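Local coordinates for polyketide synthase PksJ (Bacillus subtilis subsp. subtilis, PDB 4J1Q), which carries a ketoreductase domain that uses NADPH to reduce, stereoselectively, both alpha- and beta-keto groups of intermediates on the bacillaene assembly line, at residues R84-M89 with L122-V126; H289-K295 with E309-K314; T378-P384 with K427-M433. All coordinates share one frame; numbering follows the deposited sequence.

Contact 1: residues R84-M89 with L122-V126; sequences RYQCYM and LFAGV
F123 and Y85 push their rings past each other in opposite directions, each entering the space beside the other's backbone. F123 comes from the 3-10 turn 122-125 and lays its ring edge against the helix 84-89, with CE2 3.9 Å from Y85 N and that nitrogen lying in the ring plane. The bump therefore fits into a hollow walled by the backbone of R84 and Y85 and by the side chain of Y88. The Y88 ring lies obliquely beside it, CD2 3.8 Å from F123 CE2, its plane turned 54° from that of F123 and the centroids 5.5 Å apart.

Y85 makes the return move. Its CG is anti to the backbone N (chi1 -175°), which sends the ring out from the helix toward the turn. CD1 passes F123 CD2 at 3.9 Å, and CE1 comes within 3.4 Å of L122 O. G125, without a side chain, forms the floor where the hydroxyl sits, Y85 OH being 3.1 Å from G125 C; the hydroxyl's hydrogen bond goes to A353 O of helix 349-370.

M89 fills the next recess. Its chi1 (-67°) puts CG over one face of the Y85 ring, toward the rim, and bends at chi2 and chi3 then swing SD and CE to V126, CE ending 3.5 Å from V126 CB. Outside the two segments, F52 meets the F123 ring, and Y88 OH is hydrogen-bonded to E53. Seven of the eight touching residues are buried, and no polar bond joins the segments. This is aromatic core packing in the N-terminal, Rossmann-like part, probably the structural subdomain of a polyketide synthase ketoreductase, where it abuts helices 304-324 and 349-370 of the NADPH-binding part.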
loop_
_atom_site.group_PDB
_atom_site.type_symbol
_atom_site.label_atom_id
_atom_site.label_comp_id
_atom_site.label_asym_id
_atom_site.label_seq_id
_atom_site.Cartn_x
_atom_site.Cartn_y
_atom_site.Cartn_z
ATOM N N ARG A 84 6.980 -9.918 10.227
ATOM C CA ARG A 84 7.896 -10.625 9.356
ATOM C C ARG A 84 8.179 -9.803 8.112
ATOM O O ARG A 84 9.322 -9.733 7.655
ATOM C CB ARG A 84 7.314 -11.983 8.977
ATOM C CG ARG A 84 8.141 -13.160 9.467
ATOM C CD ARG A 84 7.404 -14.469 9.249
ATOM N NE ARG A 84 6.199 -14.531 10.061
ATOM C CZ ARG A 84 5.033 -14.990 9.636
ATOM N NH1 ARG A 84 4.904 -15.438 8.396
ATOM N NH2 ARG A 84 4.009 -15.042 10.467
ATOM N N TYR A 85 7.135 -9.184 7.568
ATOM C CA TYR A 85 7.252 -8.242 6.447
ATOM C C TYR A 85 8.201 -7.089 6.768
ATOM O O TYR A 85 9.137 -6.810 6.017
ATOM C CB TYR A 85 5.857 -7.684 6.101
ATOM C CG TYR A 85 5.836 -6.796 4.882
ATOM C CD1 TYR A 85 5.628 -7.336 3.614
ATOM C CD2 TYR A 85 5.992 -5.406 4.986
ATOM C CE1 TYR A 85 5.573 -6.521 2.484
ATOM C CE2 TYR A 85 5.918 -4.594 3.854
ATOM C CZ TYR A 85 5.720 -5.164 2.606
ATOM O OH TYR A 85 5.649 -4.371 1.481
ATOM N N GLN A 86 7.954 -6.403 7.878
ATOM C CA GLN A 86 8.815 -5.286 8.273
ATOM C C GLN A 86 10.278 -5.731 8.340
ATOM O O GLN A 86 11.164 -5.084 7.767
ATOM C CB GLN A 86 8.372 -4.705 9.630
ATOM C CG GLN A 86 6.924 -4.238 9.661
ATOM C CD GLN A 86 6.658 -3.233 10.756
ATOM O OE1 GLN A 86 7.581 -2.747 11.403
ATOM N NE2 GLN A 86 5.397 -2.891 10.954
ATOM N N CYS A 87 10.501 -6.884 8.971
ATOM C CA CYS A 87 11.837 -7.461 9.060
ATOM C C CYS A 87 12.446 -7.704 7.682
ATOM O O CYS A 87 13.563 -7.278 7.405
ATOM C CB CYS A 87 11.801 -8.755 9.869
ATOM S SG CYS A 87 13.432 -9.374 10.341
ATOM N N TYR A 88 11.706 -8.369 6.802
ATOM C CA TYR A 88 12.269 -8.755 5.509
ATOM C C TYR A 88 12.502 -7.549 4.624
ATOM O O TYR A 88 13.491 -7.507 3.876
ATOM C CB TYR A 88 11.379 -9.754 4.795
ATOM C CG TYR A 88 11.328 -11.098 5.461
ATOM C CD1 TYR A 88 12.354 -11.524 6.309
ATOM C CD2 TYR A 88 10.286 -11.970 5.218
ATOM C CE1 TYR A 88 12.330 -12.778 6.891
ATOM C CE2 TYR A 88 10.232 -13.207 5.835
ATOM C CZ TYR A 88 11.259 -13.610 6.661
ATOM O OH TYR A 88 11.185 -14.846 7.257
ATOM N N MET A 89 11.621 -6.546 4.752
ATOM C CA MET A 89 11.787 -5.291 4.023
ATOM C C MET A 89 13.080 -4.609 4.417
ATOM O O MET A 89 13.805 -4.100 3.564
ATOM C CB MET A 89 10.597 -4.340 4.261
ATOM C CG MET A 89 9.284 -4.827 3.682
ATOM S SD MET A 89 9.373 -5.168 1.902
ATOM C CE MET A 89 9.390 -6.966 1.923
ATOM N N LEU A 122 1.158 -11.378 1.088
ATOM C CA LEU A 122 1.480 -10.045 1.514
ATOM C C LEU A 122 2.917 -9.588 1.211
ATOM O O LEU A 122 3.146 -8.400 0.997
ATOM C CB LEU A 122 1.181 -9.917 2.990
ATOM C CG LEU A 122 -0.298 -10.127 3.322
ATOM C CD1 LEU A 122 -0.515 -9.994 4.818
ATOM C CD2 LEU A 122 -1.159 -9.137 2.557
ATOM N N PHE A 123 3.874 -10.523 1.202
ATOM C CA PHE A 123 5.260 -10.226 0.820
ATOM C C PHE A 123 5.337 -9.615 -0.583
ATOM O O PHE A 123 6.306 -8.979 -0.917
ATOM C CB PHE A 123 6.122 -11.498 0.898
ATOM C CG PHE A 123 6.284 -12.031 2.295
ATOM C CD1 PHE A 123 6.259 -13.395 2.536
ATOM C CD2 PHE A 123 6.417 -11.172 3.378
ATOM C CE1 PHE A 123 6.357 -13.893 3.826
ATOM C CE2 PHE A 123 6.577 -11.661 4.664
ATOM C CZ PHE A 123 6.533 -13.027 4.895
ATOM N N ALA A 124 4.307 -9.834 -1.398
ATOM C CA ALA A 124 4.245 -9.253 -2.738
ATOM C C ALA A 124 4.336 -7.723 -2.665
ATOM O O ALA A 124 4.713 -7.048 -3.642
ATOM C CB ALA A 124 2.948 -9.667 -3.442
ATOM N N GLY A 125 3.941 -7.179 -1.515
ATOM C CA GLY A 125 4.185 -5.777 -1.220
ATOM C C GLY A 125 5.619 -5.295 -1.443
ATOM O O GLY A 125 5.856 -4.100 -1.600
ATOM N N VAL A 126 6.587 -6.196 -1.380
ATOM C CA VAL A 126 7.985 -5.797 -1.556
ATOM C C VAL A 126 8.138 -5.021 -2.870
ATOM O O VAL A 126 9.105 -4.302 -3.085
ATOM C CB VAL A 126 8.932 -6.995 -1.550
ATOM C CG1 VAL A 126 8.734 -7.833 -2.802
ATOM C CG2 VAL A 126 10.371 -6.508 -1.446
#

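Contact 2: residues H289-K295 with E309-K314; sequences HGAGSSK and EVLQPK. With NDP (NADPH dihydro-nicotinamide-adenine-dinucleotide phosphate), chain B.
H289 and P313 join the end of a Rossmann-fold strand to helix 304-324 beside the NADPH. The imidazole, its CG anti to the backbone N, points NE2 at P313 O, 2.8 Å away. The acceptor lies in the ring plane, but the N-H...O angle is a bent 139° and the donor sits 35° out of the carbonyl plane.

Past the strand, G292, with no side chain, lets the loop pass close to the helix, its CA 3.8 Å from P313 CG. V310 CB packs against S293 O. Farther along, K295 and E309 cross at about a right angle in a possible salt bridge, doubtful because the model places E309 OE2 too close to K295.

K314 reaches the cofactor. Its chain is straight through chi2 and chi3, passing A291 O with CG at 3.5 Å, then turns at chi4 (-79°). That final bend places NZ where it also bonds N355 OD1. The nicotinamide ribose hydroxyl O3D of NADPH donates to G290 O at 3.0 Å. K314 NZ in turn donates to O3D at a modelled 2.5 Å, short and of uncertain exact value, and to O2D at 3.1 Å.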
loop_
_atom_site.group_PDB
_atom_site.type_symbol
_atom_site.label_atom_id
_atom_site.label_comp_id
_atom_site.label_asym_id
_atom_site.label_seq_id
_atom_site.Cartn_x
_atom_site.Cartn_y
_atom_site.Cartn_z
ATOM N N HIS A 289 -8.340 3.645 7.402
ATOM C CA HIS A 289 -6.993 3.611 7.946
ATOM C C HIS A 289 -6.164 4.675 7.305
ATOM O O HIS A 289 -5.748 4.537 6.176
ATOM C CB HIS A 289 -6.363 2.244 7.742
ATOM C CG HIS A 289 -5.068 2.050 8.493
ATOM N ND1 HIS A 289 -5.019 1.519 9.721
ATOM C CD2 HIS A 289 -3.766 2.306 8.129
ATOM C CE1 HIS A 289 -3.742 1.423 10.121
ATOM N NE2 HIS A 289 -2.976 1.919 9.151
ATOM N N GLY A 290 -6.027 5.806 7.985
ATOM C CA GLY A 290 -5.294 6.929 7.423
ATOM C C GLY A 290 -4.001 7.213 8.147
ATOM O O GLY A 290 -3.273 8.119 7.756
ATOM N N ALA A 291 -3.686 6.414 9.161
ATOM C CA ALA A 291 -2.441 6.613 9.935
ATOM C C ALA A 291 -1.197 6.354 9.093
ATOM O O ALA A 291 -1.113 5.358 8.376
ATOM C CB ALA A 291 -2.418 5.730 11.176
ATOM N N GLY A 292 -0.186 7.192 9.285
ATOM C CA GLY A 292 1.048 7.085 8.532
ATOM C C GLY A 292 1.615 8.418 8.159
ATOM O O GLY A 292 0.966 9.445 8.313
ATOM N N SER A 293 2.782 8.389 7.554
ATOM C CA SER A 293 3.583 9.565 7.357
ATOM C C SER A 293 4.694 9.134 6.414
ATOM O O SER A 293 4.980 7.962 6.321
ATOM C CB SER A 293 4.161 10.049 8.699
ATOM O OG SER A 293 4.905 9.025 9.362
ATOM N N SER A 294 5.199 10.055 5.607
ATOM C CA SER A 294 6.359 9.781 4.791
ATOM C C SER A 294 7.533 10.590 5.300
ATOM O O SER A 294 7.357 11.719 5.780
ATOM C CB SER A 294 6.073 10.178 3.363
ATOM O OG SER A 294 5.920 11.591 3.268
ATOM N N LYS A 295 8.728 10.010 5.220
ATOM C CA LYS A 295 9.932 10.745 5.557
ATOM C C LYS A 295 10.943 10.643 4.439
ATOM O O LYS A 295 11.637 9.638 4.309
ATOM C CB LYS A 295 10.519 10.219 6.863
ATOM C CG LYS A 295 9.572 10.415 8.043
ATOM C CD LYS A 295 10.142 9.921 9.352
ATOM C CE LYS A 295 9.116 10.145 10.466
ATOM N NZ LYS A 295 8.660 11.570 10.564
ATOM N N GLU A 309 10.021 3.066 11.172
ATOM C CA GLU A 309 9.065 4.016 11.714
ATOM C C GLU A 309 7.991 4.383 10.698
ATOM O O GLU A 309 6.837 4.599 11.051
ATOM C CB GLU A 309 9.801 5.259 12.164
ATOM C CG GLU A 309 8.939 6.354 12.751
ATOM C CD GLU A 309 9.696 7.679 12.825
ATOM O OE1 GLU A 309 10.819 7.734 13.388
ATOM O OE2 GLU A 309 9.208 8.665 12.238
ATOM N N VAL A 310 8.341 4.461 9.418
ATOM C CA VAL A 310 7.271 4.688 8.453
ATOM C C VAL A 310 6.485 3.444 8.043
ATOM O O VAL A 310 5.313 3.558 7.710
ATOM C CB VAL A 310 7.651 5.605 7.268
ATOM C CG1 VAL A 310 9.020 6.238 7.451
ATOM C CG2 VAL A 310 7.490 4.895 5.930
ATOM N N LEU A 311 7.091 2.264 8.167
ATOM C CA LEU A 311 6.374 1.001 7.966
ATOM C C LEU A 311 5.318 0.752 9.045
ATOM O O LEU A 311 4.262 0.200 8.762
ATOM C CB LEU A 311 7.335 -0.188 7.948
ATOM C CG LEU A 311 8.275 -0.388 6.771
ATOM C CD1 LEU A 311 9.243 -1.514 7.085
ATOM C CD2 LEU A 311 7.531 -0.682 5.477
ATOM N N GLN A 312 5.613 1.151 10.278
ATOM C CA GLN A 312 4.856 0.673 11.430
ATOM C C GLN A 312 3.343 0.859 11.301
ATOM O O GLN A 312 2.610 -0.137 11.203
ATOM C CB GLN A 312 5.404 1.281 12.735
ATOM C CG GLN A 312 6.580 0.508 13.323
ATOM C CD GLN A 312 6.124 -0.534 14.327
ATOM O OE1 GLN A 312 5.962 -0.237 15.508
ATOM N NE2 GLN A 312 5.868 -1.751 13.858
ATOM N N PRO A 313 2.876 2.128 11.201
ATOM C CA PRO A 313 1.423 2.396 11.224
ATOM C C PRO A 313 0.665 1.734 10.096
ATOM O O PRO A 313 -0.511 1.398 10.259
ATOM C CB PRO A 313 1.328 3.930 11.070
ATOM C CG PRO A 313 2.682 4.356 10.562
ATOM C CD PRO A 313 3.665 3.374 11.125
ATOM N N LYS A 314 1.321 1.547 8.948
ATOM C CA LYS A 314 0.610 1.076 7.754
ATOM C C LYS A 314 0.701 -0.454 7.658
ATOM O O LYS A 314 -0.047 -1.109 6.919
ATOM C CB LYS A 314 1.171 1.756 6.496
ATOM C CG LYS A 314 0.632 3.184 6.277
ATOM C CD LYS A 314 1.230 3.846 5.052
ATOM C CE LYS A 314 0.761 5.287 4.891
ATOM N NZ LYS A 314 -0.610 5.471 4.304
HETATM P PA NDP B . -0.897 13.572 7.758
HETATM O O1A NDP B . 0.548 13.296 8.189
HETATM O O2A NDP B . -1.551 14.915 7.856
HETATM O O5B NDP B . -1.843 12.485 8.445
HETATM C C5B NDP B . -1.299 11.288 9.008
HETATM C C4B NDP B . -1.844 11.217 10.425
HETATM O O4B NDP B . -1.521 9.935 10.968
HETATM C C3B NDP B . -1.128 12.222 11.314
HETATM O O3B NDP B . -2.202 13.044 11.852
HETATM C C2B NDP B . -0.468 11.393 12.413
HETATM O O2B NDP B . -0.757 11.961 13.727
HETATM C C1B NDP B . -1.183 10.057 12.345
HETATM N N9A NDP B . -0.208 8.989 12.716
HETATM C C8A NDP B . 1.094 8.859 12.274
HETATM N N7A NDP B . 1.629 7.722 12.865
HETATM C C5A NDP B . 0.619 7.113 13.631
HETATM C C6A NDP B . 0.565 5.976 14.435
HETATM N N6A NDP B . 1.658 5.173 14.644
HETATM N N1A NDP B . -0.602 5.660 15.066
HETATM C C2A NDP B . -1.692 6.459 14.947
HETATM N N3A NDP B . -1.643 7.586 14.206
HETATM C C4A NDP B . -0.514 7.918 13.505
HETATM O O3 NDP B . -1.024 13.045 6.238
HETATM P PN NDP B . -2.421 13.095 5.459
HETATM O O1N NDP B . -2.119 14.005 4.271
HETATM O O2N NDP B . -3.584 13.279 6.417
HETATM O O5D NDP B . -2.515 11.585 4.894
HETATM C C5D NDP B . -3.549 10.667 5.274
HETATM C C4D NDP B . -3.181 9.281 4.699
HETATM O O4D NDP B . -3.338 9.312 3.263
HETATM C C3D NDP B . -1.706 8.945 4.961
HETATM O O3D NDP B . -1.560 7.557 5.343
HETATM C C2D NDP B . -1.037 9.234 3.653
HETATM O O2D NDP B . 0.063 8.334 3.484
HETATM C C1D NDP B . -2.129 9.026 2.594
HETATM N N1N NDP B . -1.941 9.920 1.444
HETATM C C2N NDP B . -2.045 11.275 1.567
HETATM C C3N NDP B . -1.806 12.135 0.470
HETATM C C7N NDP B . -1.947 13.650 0.634
HETATM O O7N NDP B . -2.055 14.343 -0.387
HETATM N N7N NDP B . -1.860 14.225 1.857
HETATM C C4N NDP B . -1.389 11.589 -0.772
HETATM C C5N NDP B . -1.260 10.188 -0.860
HETATM C C6N NDP B . -1.534 9.387 0.275
HETATM P P2B NDP B . 0.241 11.745 14.986
HETATM O O1X NDP B . 1.610 12.156 14.402
HETATM O O2X NDP B . -0.433 12.662 15.998
HETATM O O3X NDP B . 0.175 10.275 15.347
#

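Contact 3: residues T378-P384 with K427-M433. With NDP (NADPH dihydro-nicotinamide-adenine-dinucleotide phosphate), chain B.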
loop_
_atom_site.group_PDB
_atom_site.type_symbol
_atom_site.label_atom_id
_atom_site.label_comp_id
_atom_site.label_asym_id
_atom_site.label_seq_id
_atom_site.Cartn_x
_atom_site.Cartn_y
_atom_site.Cartn_z
ATOM N N THR A 378 -13.611 -4.258 1.420
ATOM C CA THR A 378 -12.268 -3.729 1.662
ATOM C C THR A 378 -11.707 -3.089 0.409
ATOM O O THR A 378 -11.640 -3.727 -0.639
ATOM C CB THR A 378 -11.295 -4.841 2.090
ATOM O OG1 THR A 378 -11.912 -5.657 3.089
ATOM C CG2 THR A 378 -10.038 -4.249 2.651
ATOM N N ILE A 379 -11.233 -1.857 0.544
ATOM C CA ILE A 379 -10.653 -1.141 -0.579
ATOM C C ILE A 379 -9.385 -0.444 -0.131
ATOM O O ILE A 379 -9.345 0.131 0.953
ATOM C CB ILE A 379 -11.628 -0.077 -1.121
ATOM C CG1 ILE A 379 -12.950 -0.731 -1.492
ATOM C CG2 ILE A 379 -11.039 0.633 -2.332
ATOM C CD1 ILE A 379 -14.047 0.258 -1.830
ATOM N N SER A 380 -8.377 -0.434 -0.995
ATOM C CA SER A 380 -7.206 0.408 -0.806
ATOM C C SER A 380 -7.154 1.436 -1.940
ATOM O O SER A 380 -7.299 1.072 -3.118
ATOM C CB SER A 380 -5.938 -0.451 -0.792
ATOM O OG SER A 380 -4.750 0.304 -0.475
ATOM N N PHE A 381 -7.038 2.718 -1.593
ATOM C CA PHE A 381 -6.980 3.762 -2.614
ATOM C C PHE A 381 -5.526 4.182 -2.773
ATOM O O PHE A 381 -4.889 4.613 -1.797
ATOM C CB PHE A 381 -7.833 4.991 -2.217
ATOM C CG PHE A 381 -9.329 4.787 -2.351
ATOM C CD1 PHE A 381 -10.061 4.160 -1.349
ATOM C CD2 PHE A 381 -10.007 5.284 -3.442
ATOM C CE1 PHE A 381 -11.443 4.007 -1.454
ATOM C CE2 PHE A 381 -11.388 5.131 -3.562
ATOM C CZ PHE A 381 -12.108 4.499 -2.560
ATOM N N ASN A 382 -5.009 4.122 -3.997
ATOM C CA ASN A 382 -3.758 4.802 -4.270
ATOM C C ASN A 382 -3.955 6.267 -4.637
ATOM O O ASN A 382 -4.287 6.595 -5.802
ATOM C CB ASN A 382 -2.970 4.082 -5.357
ATOM C CG ASN A 382 -2.680 2.656 -4.997
ATOM O OD1 ASN A 382 -3.459 1.742 -5.327
ATOM N ND2 ASN A 382 -1.543 2.440 -4.351
ATOM N N TRP A 383 -3.833 7.130 -3.625
ATOM C CA TRP A 383 -4.117 8.556 -3.779
ATOM C C TRP A 383 -2.936 9.252 -4.362
ATOM O O TRP A 383 -1.784 8.989 -3.961
ATOM C CB TRP A 383 -4.398 9.198 -2.433
ATOM C CG TRP A 383 -5.708 8.823 -1.789
ATOM C CD1 TRP A 383 -5.903 8.433 -0.472
ATOM C CD2 TRP A 383 -7.064 8.928 -2.371
ATOM N NE1 TRP A 383 -7.239 8.230 -0.214
ATOM C CE2 TRP A 383 -7.992 8.517 -1.313
ATOM C CE3 TRP A 383 -7.575 9.295 -3.610
ATOM C CZ2 TRP A 383 -9.371 8.522 -1.496
ATOM C CZ3 TRP A 383 -8.960 9.240 -3.805
ATOM C CH2 TRP A 383 -9.844 8.878 -2.763
ATOM N N PRO A 384 -3.201 10.238 -5.229
ATOM C CA PRO A 384 -2.150 11.161 -5.583
ATOM C C PRO A 384 -2.005 12.251 -4.515
ATOM O O PRO A 384 -2.711 12.236 -3.488
ATOM C CB PRO A 384 -2.669 11.761 -6.874
ATOM C CG PRO A 384 -4.156 11.855 -6.640
ATOM C CD PRO A 384 -4.494 10.614 -5.838
ATOM N N LYS A 427 -13.669 -2.760 -6.012
ATOM C CA LYS A 427 -12.403 -3.427 -6.264
ATOM C C LYS A 427 -11.509 -3.199 -5.078
ATOM O O LYS A 427 -11.652 -2.204 -4.371
ATOM C CB LYS A 427 -11.765 -2.859 -7.524
ATOM C CG LYS A 427 -12.540 -3.183 -8.782
ATOM C CD LYS A 427 -11.989 -2.415 -9.970
ATOM C CE LYS A 427 -12.739 -2.727 -11.260
ATOM N NZ LYS A 427 -12.540 -4.128 -11.704
ATOM N N PRO A 428 -10.630 -4.155 -4.806
ATOM C CA PRO A 428 -9.758 -4.062 -3.638
ATOM C C PRO A 428 -8.787 -2.882 -3.758
ATOM O O PRO A 428 -8.251 -2.410 -2.758
ATOM C CB PRO A 428 -8.975 -5.376 -3.681
ATOM C CG PRO A 428 -9.790 -6.304 -4.543
ATOM C CD PRO A 428 -10.464 -5.423 -5.545
ATOM N N GLN A 429 -8.517 -2.449 -4.979
ATOM C CA GLN A 429 -7.490 -1.454 -5.200
ATOM C C GLN A 429 -7.883 -0.512 -6.312
ATOM O O GLN A 429 -8.129 -0.934 -7.449
ATOM C CB GLN A 429 -6.158 -2.139 -5.543
ATOM C CG GLN A 429 -4.930 -1.395 -5.070
ATOM C CD GLN A 429 -3.660 -1.998 -5.641
ATOM O OE1 GLN A 429 -3.514 -3.222 -5.694
ATOM N NE2 GLN A 429 -2.760 -1.149 -6.113
ATOM N N VAL A 430 -7.830 0.774 -6.006
ATOM C CA VAL A 430 -8.178 1.800 -6.962
ATOM C C VAL A 430 -7.044 2.812 -6.959
ATOM O O VAL A 430 -6.663 3.335 -5.920
ATOM C CB VAL A 430 -9.490 2.507 -6.534
ATOM C CG1 VAL A 430 -9.681 3.810 -7.307
ATOM C CG2 VAL A 430 -10.689 1.587 -6.757
ATOM N N PHE A 431 -6.496 3.075 -8.120
ATOM C CA PHE A 431 -5.397 4.010 -8.242
ATOM C C PHE A 431 -5.936 5.318 -8.810
ATOM O O PHE A 431 -6.481 5.338 -9.898
ATOM C CB PHE A 431 -4.332 3.423 -9.161
ATOM C CG PHE A 431 -3.262 4.383 -9.558
ATOM C CD1 PHE A 431 -1.960 4.127 -9.246
ATOM C CD2 PHE A 431 -3.545 5.496 -10.322
ATOM C CE1 PHE A 431 -0.950 4.973 -9.660
ATOM C CE2 PHE A 431 -2.552 6.385 -10.682
ATOM C CZ PHE A 431 -1.246 6.118 -10.349
ATOM N N VAL A 432 -5.802 6.393 -8.067
ATOM C CA VAL A 432 -6.393 7.648 -8.485
ATOM C C VAL A 432 -5.310 8.652 -8.824
ATOM O O VAL A 432 -4.350 8.831 -8.085
ATOM C CB VAL A 432 -7.281 8.240 -7.397
ATOM C CG1 VAL A 432 -7.912 9.554 -7.880
ATOM C CG2 VAL A 432 -8.342 7.232 -6.992
ATOM N N MET A 433 -5.481 9.298 -9.963
ATOM C CA MET A 433 -4.518 10.252 -10.464
ATOM C C MET A 433 -5.298 11.475 -10.906
ATOM O O MET A 433 -6.351 11.347 -11.509
ATOM C CB MET A 433 -3.861 9.660 -11.685
ATOM C CG MET A 433 -2.364 9.693 -11.669
ATOM S SD MET A 433 -1.764 8.518 -12.905
ATOM C CE MET A 433 -0.023 8.416 -12.468
HETATM P PA NDP B . -0.897 13.572 7.758
HETATM O O1A NDP B . 0.548 13.296 8.189
HETATM O O2A NDP B . -1.551 14.915 7.856
HETATM O O5B NDP B . -1.843 12.485 8.445
HETATM C C5B NDP B . -1.299 11.288 9.008
HETATM C C4B NDP B . -1.844 11.217 10.425
HETATM O O4B NDP B . -1.521 9.935 10.968
HETATM C C3B NDP B . -1.128 12.222 11.314
HETATM O O3B NDP B . -2.202 13.044 11.852
HETATM C C2B NDP B . -0.468 11.393 12.413
HETATM O O2B NDP B . -0.757 11.961 13.727
HETATM C C1B NDP B . -1.183 10.057 12.345
HETATM N N9A NDP B . -0.208 8.989 12.716
HETATM C C8A NDP B . 1.094 8.859 12.274
HETATM N N7A NDP B . 1.629 7.722 12.865
HETATM C C5A NDP B . 0.619 7.113 13.631
HETATM C C6A NDP B . 0.565 5.976 14.435
HETATM N N6A NDP B . 1.658 5.173 14.644
HETATM N N1A NDP B . -0.602 5.660 15.066
HETATM C C2A NDP B . -1.692 6.459 14.947
HETATM N N3A NDP B . -1.643 7.586 14.206
HETATM C C4A NDP B . -0.514 7.918 13.505
HETATM O O3 NDP B . -1.024 13.045 6.238
HETATM P PN NDP B . -2.421 13.095 5.459
HETATM O O1N NDP B . -2.119 14.005 4.271
HETATM O O2N NDP B . -3.584 13.279 6.417
HETATM O O5D NDP B . -2.515 11.585 4.894
HETATM C C5D NDP B . -3.549 10.667 5.274
HETATM C C4D NDP B . -3.181 9.281 4.699
HETATM O O4D NDP B . -3.338 9.312 3.263
HETATM C C3D NDP B . -1.706 8.945 4.961
HETATM O O3D NDP B . -1.560 7.557 5.343
HETATM C C2D NDP B . -1.037 9.234 3.653
HETATM O O2D NDP B . 0.063 8.334 3.484
HETATM C C1D NDP B . -2.129 9.026 2.594
HETATM N N1N NDP B . -1.941 9.920 1.444
HETATM C C2N NDP B . -2.045 11.275 1.567
HETATM C C3N NDP B . -1.806 12.135 0.470
HETATM C C7N NDP B . -1.947 13.650 0.634
HETATM O O7N NDP B . -2.055 14.343 -0.387
HETATM N N7N NDP B . -1.860 14.225 1.857
HETATM C C4N NDP B . -1.389 11.589 -0.772
HETATM C C5N NDP B . -1.260 10.188 -0.860
HETATM C C6N NDP B . -1.534 9.387 0.275
HETATM P P2B NDP B . 0.241 11.745 14.986
HETATM O O1X NDP B . 1.610 12.156 14.402
HETATM O O2X NDP B . -0.433 12.662 15.998
HETATM O O3X NDP B . 0.175 10.275 15.347
#
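W383 lays the six-membered part of its indole alongside V432, with CZ3 3.8 Å from V432 CG2, both side chains pointing the same way from neighbouring parallel strands of the Rossmann fold. The axes of strands 378-383 and 429-433 run 19° apart at 4.6 Å. F381 continues this apolar row beside V430, and its CB lies over one face of the indole, toward the rim.

The backbones are zipped in parallel register, S380 with Q429, F381 with V430 and N382 with F431. Residues 380 and 382 bond with both N and O: S380 N to P428 O, V430 N to S380 O, N382 N to V430 O and V432 N to N382 O. The last is the straightest, 168° at the hydrogen and 2.7 Å from N to O.

N382 and Q429 occupy the other face of the sheet. CG of N382 is anti to the carbonyl carbon, and its ND2 is engaged by S338 O and D359 OD2, which fixes the amide and presents OD1 to Q429. CB of N382 meanwhile lies 4.0 Å from F431 CD1. Just past the strand, P384 O reaches the nicotinamide, 3.1 Å from C4N, the carbon that carries the hydride. The two amide planes of N382 and Q429 stand 55° apart, and Q429 NE2 donates to N382 OD1 at 3.1 Å.

How the contacts relate
Contact 2 and contact 3 meet the same NADPH at different places: 289-295 with 309-314 lies along its adenosine half and grips the nicotinamide ribose, whereas the end of 378-384 borders the nicotinamide ring. They are about 17 Å apart between centres and about 7 Å between nearest atoms; NADPH touches both and so connects them. Contact 1 lacks cofactor atoms but touches contact 2, about 15 Å away between centres, through M89 CB on L311 CD1 at 4.2 Å. From contact 3 it stands about 9 Å off at the nearest atoms. All three follow one another in series along the chain.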